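Local coordinates for protein argonaute (Marinitoga piezophila, PDB 5I4A) that uses short guide RNAs with a 5'-hydroxyl end to bind complementary single-stranded DNA or RNA and cleaves the target with the help of divalent metal ions, at residues S116-L121 with N128-Y133; D122-V127 with Y219-E224; K151-S156 with L208-T213. All coordinates share one frame; numbering follows the deposited sequence.

Contact 1. Residues S116-L121 with N128-Y133; sequences SEVFSL and NAHLTY
Strands 111-120 and 127-140 of linker L1 form an antiparallel beta hairpin, and residues 118-120 run against 128-130 with the local strand axes 4.6 Å apart at 161°. The backbone supplies three bonds. Ala129 N donates to Phe119 O over 2.9 Å and the return bond from Phe119 N to Ala129 O is longer, 3.3 Å, which makes Phe119 and Ala129 a hydrogen-bonded pair; Leu131 N meets Glu117 O at 3.0 Å, nearly along the C=O axis.

Packing is tightest on the face that carries Val118 and His130. Val118 CG1, anti to the backbone N, sits over the centre of the imidazole, 3.6 Å from the centroid of the His130 ring and 13° off its normal, a CH-pi contact. The other methyl, Val118 CG2, lies 3.3 Å from His130 ND1. That nitrogen is bonded to Ser114 O, which helps fix the rotation of the ring beneath the valine.

On the other face Phe119 takes the crowded position between its backbone N and carbonyl carbon (chi1 59°), so the ring folds back over Ala129, whose CB stands 3.9 Å from the ring centroid, offset toward the rim. The turn end is looser: the amide nitrogen Asn128 ND2 comes no nearer than 3.7 Å to Ser120 CA. At the opposite end the bent side chain of Glu117 lays its CB alongside Leu131 and leads its carboxylate away to a salt bridge with Lys239. Since the ND1-to-carbonyl bond needs a proton on ND1, His130 is probably either the ND1-protonated neutral tautomer or the imidazolium.

Contact 2. Residues D122-V127 with Y219-E224; sequences DSNENV and YGFSKE
With CG anti to the backbone N (chi1 -161°) and the chain extended beyond it, Glu224 reaches from the first turn of helix 222-231 to the loop 122-127, and its carboxylate meets two successive peptide N-H groups. Ser123 N donates to Glu224 OE1 at 2.7 Å, with 161° at the hydrogen, and Asp122 N donates to Glu224 OE2 at 2.9 Å, more bent at 147°. Both oxygens use their syn lone pairs, so the carboxylate is gripped as a fork. Phe221, the N-cap residue of the helix, holds its ring in the crowded position; Ser123 OG lies 3.2 Å from Phe221 CB, while Val127 CG2 comes tip to tip over one ring face, 4.2 Å from Phe221 CZ. Asn124 OD1 accepts from Asn126 N in an Asx turn that shapes the loop. An alanine in place of Glu224 would remove both acceptors and would probably leave this part of linker L1 less firmly tied to linker L2. Asp122 OD2 stands only 3.2 Å from Glu224 OE2, a like-charge approach that could raise the pKa of either acid; the two N-H donors probably offset it by stabilising the ionised form of Glu224.

Contact 3. Residues K151-S156 with L208-T213; sequences KFTFLS and LFNFTT. With nucleotides of chain B.
The end of linker L1, strand 143-156, and the last strand of the PAZ domain, 207-211, meet here in one antiparallel sheet, and the latter leads toward linker L2, where the next residues meet the guide RNA. The local axes approach to 4.6 Å at 142°, a marked splay. Phe211 N donates to Phe154 O at 2.8 Å, nearly along the C=O axis, and Ser156 N donates to Phe209 O at 2.9 Å, in the carbonyl plane but bent to 149° at the hydrogen.

Between these two bonds lies the non-hydrogen-bonded pair Leu155 and Asn210, where Leu155 CA approaches Phe209 O as a CA-H...O contact. Ser156 OG takes the crowded rotamer (chi1 66°), between its own backbone N and carbonyl carbon, and accepts from Phe209 N at 3.0 Å; a side-chain hydroxyl thus continues the pairing, and it is also bonded to Glu158 O. The Phe211 ring turns its edge to the opposite backbone, with CE2 3.5 Å from Ser156 N. As the strands diverge, a water takes the bond from Phe154 N at 3.0 Å and gives one to Phe211 O at 2.8 Å, bridging the gap.

Beyond the strand, Thr212 OG1 and Thr213 OG1, both in the crowded position, donate to the same oxygen, OP1 of guide nucleotide A7 of chain B, the Thr212 bond measuring 2.7 Å. Thr212 is the N-cap of helix 213-218, whose start would reinforce the grip on the phosphate charge. Two hydroxyls converging on one oxygen at a helix start are consistent with recognition of the guide's backbone rather than its bases.

In the fold
Contacts 1 and 3 share one antiparallel sheet through neighbouring strands 127-140 and 143-156, their centres about 9 Å apart; Asn128 N lies 2.6 Å from Leu155 O, a probable hydrogen bond. Contact 2 holds the hairpin loop of contact 1 against helix 222-231; Leu121 CD1 packs 3.4 Å from Phe221 CD2. The centres of contacts 2 and 3 are about 11 Å apart, and Phe221 CZ meets Phe211 CB at 4.0 Å. Together they tie linker L1 to L2 and the last PAZ strand. Contact 3 touches the guide, whereas the nearest atoms of contacts 1 and 2 stay about 8 and 10 Å from it. All lie away from the probable catalytic residues of the PIWI domain.

Contact 1. Residues S116-L121 with N128-Y133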
loop_
_atom_site.group_PDB
_atom_site.type_symbol
_atom_site.label_atom_id
_atom_site.label_comp_id
_atom_site.label_asym_id
_atom_site.label_seq_id
_atom_site.Cartn_x
_atom_site.Cartn_y
_atom_site.Cartn_z
ATOM N N SER A 116 -16.104 25.736 -0.510
ATOM C CA SER A 116 -17.201 26.267 -1.309
ATOM C C SER A 116 -17.901 25.205 -2.138
ATOM O O SER A 116 -19.111 25.302 -2.349
ATOM C CB SER A 116 -16.702 27.376 -2.245
ATOM O OG SER A 116 -16.093 26.832 -3.404
ATOM N N GLU A 117 -17.169 24.195 -2.603
ATOM C CA GLU A 117 -17.752 23.088 -3.359
ATOM C C GLU A 117 -18.146 21.972 -2.391
ATOM O O GLU A 117 -17.573 20.882 -2.364
ATOM C CB GLU A 117 -16.776 22.598 -4.421
ATOM C CG GLU A 117 -16.320 23.688 -5.369
ATOM C CD GLU A 117 -17.479 24.339 -6.093
ATOM O OE1 GLU A 117 -18.282 23.604 -6.705
ATOM O OE2 GLU A 117 -17.596 25.582 -6.034
ATOM N N VAL A 118 -19.149 22.281 -1.574
ATOM C CA VAL A 118 -19.642 21.380 -0.541
ATOM C C VAL A 118 -21.142 21.200 -0.731
ATOM O O VAL A 118 -21.857 22.163 -1.028
ATOM C CB VAL A 118 -19.340 21.920 0.873
ATOM C CG1 VAL A 118 -19.581 20.847 1.926
ATOM C CG2 VAL A 118 -17.919 22.463 0.954
ATOM N N PHE A 119 -21.619 19.971 -0.557
ATOM C CA PHE A 119 -23.050 19.707 -0.556
ATOM C C PHE A 119 -23.369 18.644 0.482
ATOM O O PHE A 119 -22.626 17.672 0.640
ATOM C CB PHE A 119 -23.561 19.281 -1.945
ATOM C CG PHE A 119 -22.901 18.045 -2.498
ATOM C CD1 PHE A 119 -23.411 16.785 -2.223
ATOM C CD2 PHE A 119 -21.792 18.147 -3.323
ATOM C CE1 PHE A 119 -22.814 15.650 -2.740
ATOM C CE2 PHE A 119 -21.192 17.015 -3.844
ATOM C CZ PHE A 119 -21.703 15.767 -3.552
ATOM N N SER A 120 -24.468 18.850 1.204
ATOM C CA SER A 120 -24.933 17.858 2.159
ATOM C C SER A 120 -25.486 16.646 1.421
ATOM O O SER A 120 -26.122 16.773 0.370
ATOM C CB SER A 120 -26.003 18.459 3.070
ATOM O OG SER A 120 -26.431 17.528 4.050
ATOM N N LEU A 121 -25.235 15.465 1.974
ATOM C CA LEU A 121 -25.699 14.234 1.352
ATOM C C LEU A 121 -27.210 14.108 1.490
ATOM O O LEU A 121 -27.761 14.298 2.579
ATOM C CB LEU A 121 -25.011 13.028 1.988
ATOM C CG LEU A 121 -23.541 12.796 1.628
ATOM C CD1 LEU A 121 -22.976 11.639 2.419
ATOM C CD2 LEU A 121 -23.400 12.527 0.150
ATOM N N ASN A 128 -21.351 16.171 5.217
ATOM C CA ASN A 128 -20.972 17.075 4.139
ATOM C C ASN A 128 -20.000 16.375 3.197
ATOM O O ASN A 128 -19.040 15.741 3.647
ATOM C CB ASN A 128 -20.333 18.352 4.687
ATOM C CG ASN A 128 -21.347 19.438 4.976
ATOM O OD1 ASN A 128 -21.236 20.161 5.965
ATOM N ND2 ASN A 128 -22.344 19.563 4.108
ATOM N N ALA A 129 -20.252 16.498 1.896
ATOM C CA ALA A 129 -19.362 15.975 0.864
ATOM C C ALA A 129 -18.544 17.143 0.325
ATOM O O ALA A 129 -19.051 17.972 -0.436
ATOM C CB ALA A 129 -20.151 15.281 -0.241
ATOM N N HIS A 130 -17.278 17.209 0.728
ATOM C CA HIS A 130 -16.382 18.279 0.310
ATOM C C HIS A 130 -15.577 17.829 -0.903
ATOM O O HIS A 130 -14.847 16.833 -0.834
ATOM C CB HIS A 130 -15.439 18.666 1.446
ATOM C CG HIS A 130 -16.129 19.192 2.667
ATOM N ND1 HIS A 130 -16.160 20.532 2.984
ATOM C CD2 HIS A 130 -16.795 18.555 3.659
ATOM C CE1 HIS A 130 -16.824 20.701 4.113
ATOM N NE2 HIS A 130 -17.220 19.517 4.544
ATOM N N LEU A 131 -15.710 18.558 -2.009
ATOM C CA LEU A 131 -14.819 18.348 -3.140
ATOM C C LEU A 131 -13.382 18.579 -2.694
ATOM O O LEU A 131 -13.070 19.590 -2.062
ATOM C CB LEU A 131 -15.188 19.286 -4.291
ATOM C CG LEU A 131 -14.260 19.381 -5.506
ATOM C CD1 LEU A 131 -13.972 18.015 -6.109
ATOM C CD2 LEU A 131 -14.867 20.303 -6.553
ATOM N N THR A 132 -12.510 17.624 -3.001
ATOM C CA THR A 132 -11.140 17.640 -2.516
ATOM C C THR A 132 -10.182 17.442 -3.681
ATOM O O THR A 132 -10.496 16.756 -4.657
ATOM C CB THR A 132 -10.926 16.548 -1.443
ATOM O OG1 THR A 132 -11.879 16.726 -0.388
ATOM C CG2 THR A 132 -9.525 16.611 -0.854
ATOM N N TYR A 133 -9.012 18.069 -3.576
ATOM C CA TYR A 133 -7.942 17.913 -4.551
ATOM C C TYR A 133 -6.656 17.547 -3.827
ATOM O O TYR A 133 -6.231 18.259 -2.910
ATOM C CB TYR A 133 -7.736 19.194 -5.368
ATOM C CG TYR A 133 -8.818 19.463 -6.389
ATOM C CD1 TYR A 133 -8.847 18.770 -7.592
ATOM C CD2 TYR A 133 -9.800 20.420 -6.160
ATOM C CE1 TYR A 133 -9.825 19.014 -8.535
ATOM C CE2 TYR A 133 -10.784 20.671 -7.098
ATOM C CZ TYR A 133 -10.791 19.966 -8.284
ATOM O OH TYR A 133 -11.769 20.213 -9.220
#

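Contact 2. Residues D122-V127 with Y219-E224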
loop_
_atom_site.group_PDB
_atom_site.type_symbol
_atom_site.label_atom_id
_atom_site.label_comp_id
_atom_site.label_asym_id
_atom_site.label_seq_id
_atom_site.Cartn_x
_atom_site.Cartn_y
_atom_site.Cartn_z
ATOM N N ASP A 122 -27.882 13.792 0.379
ATOM C CA ASP A 122 -29.310 13.495 0.440
ATOM C C ASP A 122 -29.587 12.361 1.418
ATOM O O ASP A 122 -30.584 12.388 2.149
ATOM C CB ASP A 122 -29.831 13.130 -0.951
ATOM C CG ASP A 122 -29.501 14.177 -1.998
ATOM O OD1 ASP A 122 -29.622 15.386 -1.703
ATOM O OD2 ASP A 122 -29.120 13.787 -3.122
ATOM N N SER A 123 -28.700 11.364 1.454
ATOM C CA SER A 123 -28.947 10.177 2.265
ATOM C C SER A 123 -28.814 10.476 3.754
ATOM O O SER A 123 -29.565 9.927 4.570
ATOM C CB SER A 123 -27.989 9.057 1.852
ATOM O OG SER A 123 -28.038 7.978 2.768
ATOM N N ASN A 124 -27.868 11.334 4.134
ATOM C CA ASN A 124 -27.644 11.658 5.540
ATOM C C ASN A 124 -27.431 13.159 5.655
ATOM O O ASN A 124 -26.431 13.692 5.160
ATOM C CB ASN A 124 -26.459 10.885 6.106
ATOM C CG ASN A 124 -26.488 10.810 7.614
ATOM O OD1 ASN A 124 -26.588 11.828 8.297
ATOM N ND2 ASN A 124 -26.416 9.597 8.146
ATOM N N GLU A 125 -28.368 13.836 6.324
ATOM C CA GLU A 125 -28.349 15.294 6.373
ATOM C C GLU A 125 -27.140 15.824 7.133
ATOM O O GLU A 125 -26.691 16.948 6.879
ATOM C CB GLU A 125 -29.646 15.801 7.006
ATOM C CG GLU A 125 -29.900 17.286 6.830
ATOM C CD GLU A 125 -30.178 17.676 5.388
ATOM O OE1 GLU A 125 -30.317 16.778 4.530
ATOM O OE2 GLU A 125 -30.263 18.891 5.115
ATOM N N ASN A 126 -26.593 15.036 8.053
ATOM C CA ASN A 126 -25.517 15.490 8.923
ATOM C C ASN A 126 -24.127 15.271 8.334
ATOM O O ASN A 126 -23.134 15.470 9.041
ATOM C CB ASN A 126 -25.616 14.795 10.284
ATOM C CG ASN A 126 -26.933 15.067 10.986
ATOM O OD1 ASN A 126 -27.091 16.079 11.667
ATOM N ND2 ASN A 126 -27.887 14.157 10.824
ATOM N N VAL A 127 -24.024 14.880 7.065
ATOM C CA VAL A 127 -22.739 14.598 6.434
ATOM C C VAL A 127 -22.535 15.565 5.275
ATOM O O VAL A 127 -23.437 15.754 4.450
ATOM C CB VAL A 127 -22.649 13.139 5.951
ATOM C CG1 VAL A 127 -21.294 12.882 5.312
ATOM C CG2 VAL A 127 -22.881 12.182 7.109
ATOM N N TYR A 219 -22.931 3.391 8.392
ATOM C CA TYR A 219 -24.015 4.303 8.733
ATOM C C TYR A 219 -25.024 4.473 7.603
ATOM O O TYR A 219 -25.880 5.359 7.681
ATOM C CB TYR A 219 -23.441 5.660 9.150
ATOM C CG TYR A 219 -22.411 5.529 10.247
ATOM C CD1 TYR A 219 -22.785 5.195 11.542
ATOM C CD2 TYR A 219 -21.061 5.722 9.987
ATOM C CE1 TYR A 219 -21.844 5.064 12.546
ATOM C CE2 TYR A 219 -20.114 5.591 10.982
ATOM C CZ TYR A 219 -20.511 5.264 12.260
ATOM O OH TYR A 219 -19.567 5.137 13.253
ATOM N N GLY A 220 -24.937 3.654 6.558
ATOM C CA GLY A 220 -26.026 3.537 5.608
ATOM C C GLY A 220 -26.143 4.631 4.572
ATOM O O GLY A 220 -27.254 4.914 4.111
ATOM N N PHE A 221 -25.031 5.257 4.180
ATOM C CA PHE A 221 -25.067 6.219 3.083
ATOM C C PHE A 221 -23.994 5.937 2.037
ATOM O O PHE A 221 -23.634 6.835 1.268
ATOM C CB PHE A 221 -24.958 7.657 3.605
ATOM C CG PHE A 221 -23.691 7.951 4.363
ATOM C CD1 PHE A 221 -23.615 7.730 5.728
ATOM C CD2 PHE A 221 -22.590 8.488 3.716
ATOM C CE1 PHE A 221 -22.456 8.017 6.427
ATOM C CE2 PHE A 221 -21.430 8.780 4.409
ATOM C CZ PHE A 221 -21.362 8.543 5.766
ATOM N N SER A 222 -23.495 4.699 1.970
ATOM C CA SER A 222 -22.484 4.341 0.980
ATOM C C SER A 222 -23.012 4.381 -0.449
ATOM O O SER A 222 -22.215 4.524 -1.382
ATOM C CB SER A 222 -21.924 2.951 1.283
ATOM O OG SER A 222 -22.967 2.003 1.434
ATOM N N LYS A 223 -24.326 4.248 -0.645
ATOM C CA LYS A 223 -24.878 4.317 -1.997
ATOM C C LYS A 223 -24.618 5.680 -2.623
ATOM O O LYS A 223 -24.137 5.773 -3.758
ATOM C CB LYS A 223 -26.375 4.006 -1.976
ATOM C CG LYS A 223 -27.129 4.519 -3.196
ATOM C CD LYS A 223 -28.524 3.924 -3.281
ATOM C CE LYS A 223 -29.358 4.598 -4.358
ATOM N NZ LYS A 223 -29.999 5.847 -3.864
ATOM N N GLU A 224 -24.924 6.754 -1.892
ATOM C CA GLU A 224 -24.646 8.086 -2.413
ATOM C C GLU A 224 -23.148 8.343 -2.505
ATOM O O GLU A 224 -22.698 9.057 -3.409
ATOM C CB GLU A 224 -25.324 9.147 -1.546
ATOM C CG GLU A 224 -25.483 10.493 -2.232
ATOM C CD GLU A 224 -26.243 11.496 -1.387
ATOM O OE1 GLU A 224 -26.687 11.129 -0.279
ATOM O OE2 GLU A 224 -26.391 12.656 -1.828
HETATM O O HOH W 1 -26.958 6.614 -0.129
#

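Contact 3. Residues K151-S156 with L208-T213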
loop_
_atom_site.group_PDB
_atom_site.type_symbol
_atom_site.label_atom_id
_atom_site.label_comp_id
_atom_site.label_asym_id
_atom_site.label_seq_id
_atom_site.Cartn_x
_atom_site.Cartn_y
_atom_site.Cartn_z
ATOM N N LYS A 151 -10.920 14.289 -5.762
ATOM C CA LYS A 151 -11.471 13.242 -4.909
ATOM C C LYS A 151 -12.516 13.884 -4.003
ATOM O O LYS A 151 -12.947 15.019 -4.234
ATOM C CB LYS A 151 -10.367 12.531 -4.116
ATOM C CG LYS A 151 -9.773 13.356 -2.983
ATOM C CD LYS A 151 -9.031 12.483 -1.982
ATOM C CE LYS A 151 -7.652 12.097 -2.484
ATOM N NZ LYS A 151 -6.807 11.560 -1.381
ATOM N N PHE A 152 -12.922 13.161 -2.963
ATOM C CA PHE A 152 -13.953 13.648 -2.064
ATOM C C PHE A 152 -13.589 13.340 -0.621
ATOM O O PHE A 152 -12.975 12.313 -0.318
ATOM C CB PHE A 152 -15.320 13.047 -2.401
ATOM C CG PHE A 152 -16.050 13.795 -3.469
ATOM C CD1 PHE A 152 -16.848 14.877 -3.146
ATOM C CD2 PHE A 152 -15.922 13.436 -4.800
ATOM C CE1 PHE A 152 -17.518 15.582 -4.126
ATOM C CE2 PHE A 152 -16.586 14.140 -5.788
ATOM C CZ PHE A 152 -17.388 15.213 -5.448
ATOM N N THR A 153 -13.977 14.254 0.263
ATOM C CA THR A 153 -13.844 14.088 1.701
ATOM C C THR A 153 -15.218 14.268 2.322
ATOM O O THR A 153 -15.892 15.272 2.065
ATOM C CB THR A 153 -12.860 15.096 2.296
ATOM O OG1 THR A 153 -11.685 15.160 1.480
ATOM C CG2 THR A 153 -12.462 14.683 3.704
ATOM N N PHE A 154 -15.637 13.295 3.120
ATOM C CA PHE A 154 -16.941 13.315 3.765
ATOM C C PHE A 154 -16.744 13.622 5.242
ATOM O O PHE A 154 -16.128 12.834 5.969
ATOM C CB PHE A 154 -17.667 11.987 3.550
ATOM C CG PHE A 154 -17.802 11.615 2.101
ATOM C CD1 PHE A 154 -18.837 12.127 1.335
ATOM C CD2 PHE A 154 -16.879 10.780 1.495
ATOM C CE1 PHE A 154 -18.956 11.798 -0.002
ATOM C CE2 PHE A 154 -16.993 10.450 0.159
ATOM C CZ PHE A 154 -18.031 10.960 -0.591
ATOM N N LEU A 155 -17.248 14.775 5.672
ATOM C CA LEU A 155 -17.050 15.269 7.023
ATOM C C LEU A 155 -18.392 15.609 7.650
ATOM O O LEU A 155 -19.365 15.911 6.951
ATOM C CB LEU A 155 -16.150 16.514 7.042
ATOM C CG LEU A 155 -14.752 16.404 6.431
ATOM C CD1 LEU A 155 -14.139 17.787 6.284
ATOM C CD2 LEU A 155 -13.860 15.512 7.279
ATOM N N SER A 156 -18.436 15.560 8.978
ATOM C CA SER A 156 -19.629 15.986 9.692
ATOM C C SER A 156 -19.858 17.475 9.477
ATOM O O SER A 156 -18.917 18.274 9.479
ATOM C CB SER A 156 -19.497 15.683 11.186
ATOM O OG SER A 156 -18.468 16.457 11.775
ATOM N N LEU A 208 -13.830 17.801 13.310
ATOM C CA LEU A 208 -14.955 17.270 12.562
ATOM C C LEU A 208 -14.787 15.765 12.416
ATOM O O LEU A 208 -13.669 15.243 12.456
ATOM C CB LEU A 208 -15.064 17.916 11.176
ATOM C CG LEU A 208 -15.276 19.429 11.136
ATOM C CD1 LEU A 208 -15.366 19.917 9.699
ATOM C CD2 LEU A 208 -16.525 19.809 11.912
ATOM N N PHE A 209 -15.906 15.068 12.254
ATOM C CA PHE A 209 -15.866 13.632 12.019
ATOM C C PHE A 209 -15.562 13.356 10.554
ATOM O O PHE A 209 -16.164 13.959 9.662
ATOM C CB PHE A 209 -17.190 12.983 12.420
ATOM C CG PHE A 209 -17.297 12.695 13.886
ATOM C CD1 PHE A 209 -16.580 11.654 14.449
ATOM C CD2 PHE A 209 -18.111 13.460 14.703
ATOM C CE1 PHE A 209 -16.674 11.379 15.798
ATOM C CE2 PHE A 209 -18.206 13.191 16.053
ATOM C CZ PHE A 209 -17.483 12.151 16.601
ATOM N N ASN A 210 -14.623 12.447 10.310
ATOM C CA ASN A 210 -14.247 12.048 8.961
ATOM C C ASN A 210 -14.845 10.679 8.665
ATOM O O ASN A 210 -14.668 9.736 9.446
ATOM C CB ASN A 210 -12.727 12.012 8.811
ATOM C CG ASN A 210 -12.287 11.745 7.387
ATOM O OD1 ASN A 210 -12.960 12.137 6.434
ATOM N ND2 ASN A 210 -11.154 11.070 7.235
ATOM N N PHE A 211 -15.556 10.572 7.547
ATOM C CA PHE A 211 -16.280 9.359 7.190
ATOM C C PHE A 211 -15.593 8.686 6.012
ATOM O O PHE A 211 -15.480 9.274 4.931
ATOM C CB PHE A 211 -17.739 9.674 6.861
ATOM C CG PHE A 211 -18.497 10.254 8.014
ATOM C CD1 PHE A 211 -18.985 9.436 9.017
ATOM C CD2 PHE A 211 -18.712 11.618 8.103
ATOM C CE1 PHE A 211 -19.680 9.965 10.086
ATOM C CE2 PHE A 211 -19.407 12.154 9.170
ATOM C CZ PHE A 211 -19.892 11.326 10.162
ATOM N N THR A 212 -15.144 7.454 6.226
ATOM C CA THR A 212 -14.460 6.687 5.202
ATOM C C THR A 212 -15.467 5.849 4.417
ATOM O O THR A 212 -16.676 5.894 4.654
ATOM C CB THR A 212 -13.388 5.804 5.835
ATOM O OG1 THR A 212 -14.000 4.633 6.389
ATOM C CG2 THR A 212 -12.676 6.559 6.944
ATOM N N THR A 213 -14.955 5.069 3.461
ATOM C CA THR A 213 -15.817 4.191 2.678
ATOM C C THR A 213 -16.533 3.174 3.557
ATOM O O THR A 213 -17.672 2.792 3.263
ATOM C CB THR A 213 -14.998 3.476 1.603
ATOM O OG1 THR A 213 -13.711 3.131 2.135
ATOM C CG2 THR A 213 -14.821 4.368 0.385
ATOM P P A B 7 -11.168 2.886 4.975
ATOM O OP1 A B 7 -12.644 2.906 4.803
ATOM O OP2 A B 7 -10.291 3.090 3.794
ATOM O "O5'" A B 7 -10.806 3.959 6.096
ATOM C "C5'" A B 7 -9.468 4.144 6.529
ATOM C "C4'" A B 7 -9.207 5.580 6.893
ATOM O "O4'" A B 7 -9.250 5.746 8.334
ATOM C "C3'" A B 7 -7.847 6.119 6.501
ATOM O "O3'" A B 7 -7.792 6.485 5.136
ATOM C "C2'" A B 7 -7.664 7.284 7.466
ATOM O "O2'" A B 7 -8.419 8.410 7.041
ATOM C "C1'" A B 7 -8.311 6.722 8.732
HETATM O O HOH W 2 -13.643 11.152 3.939
#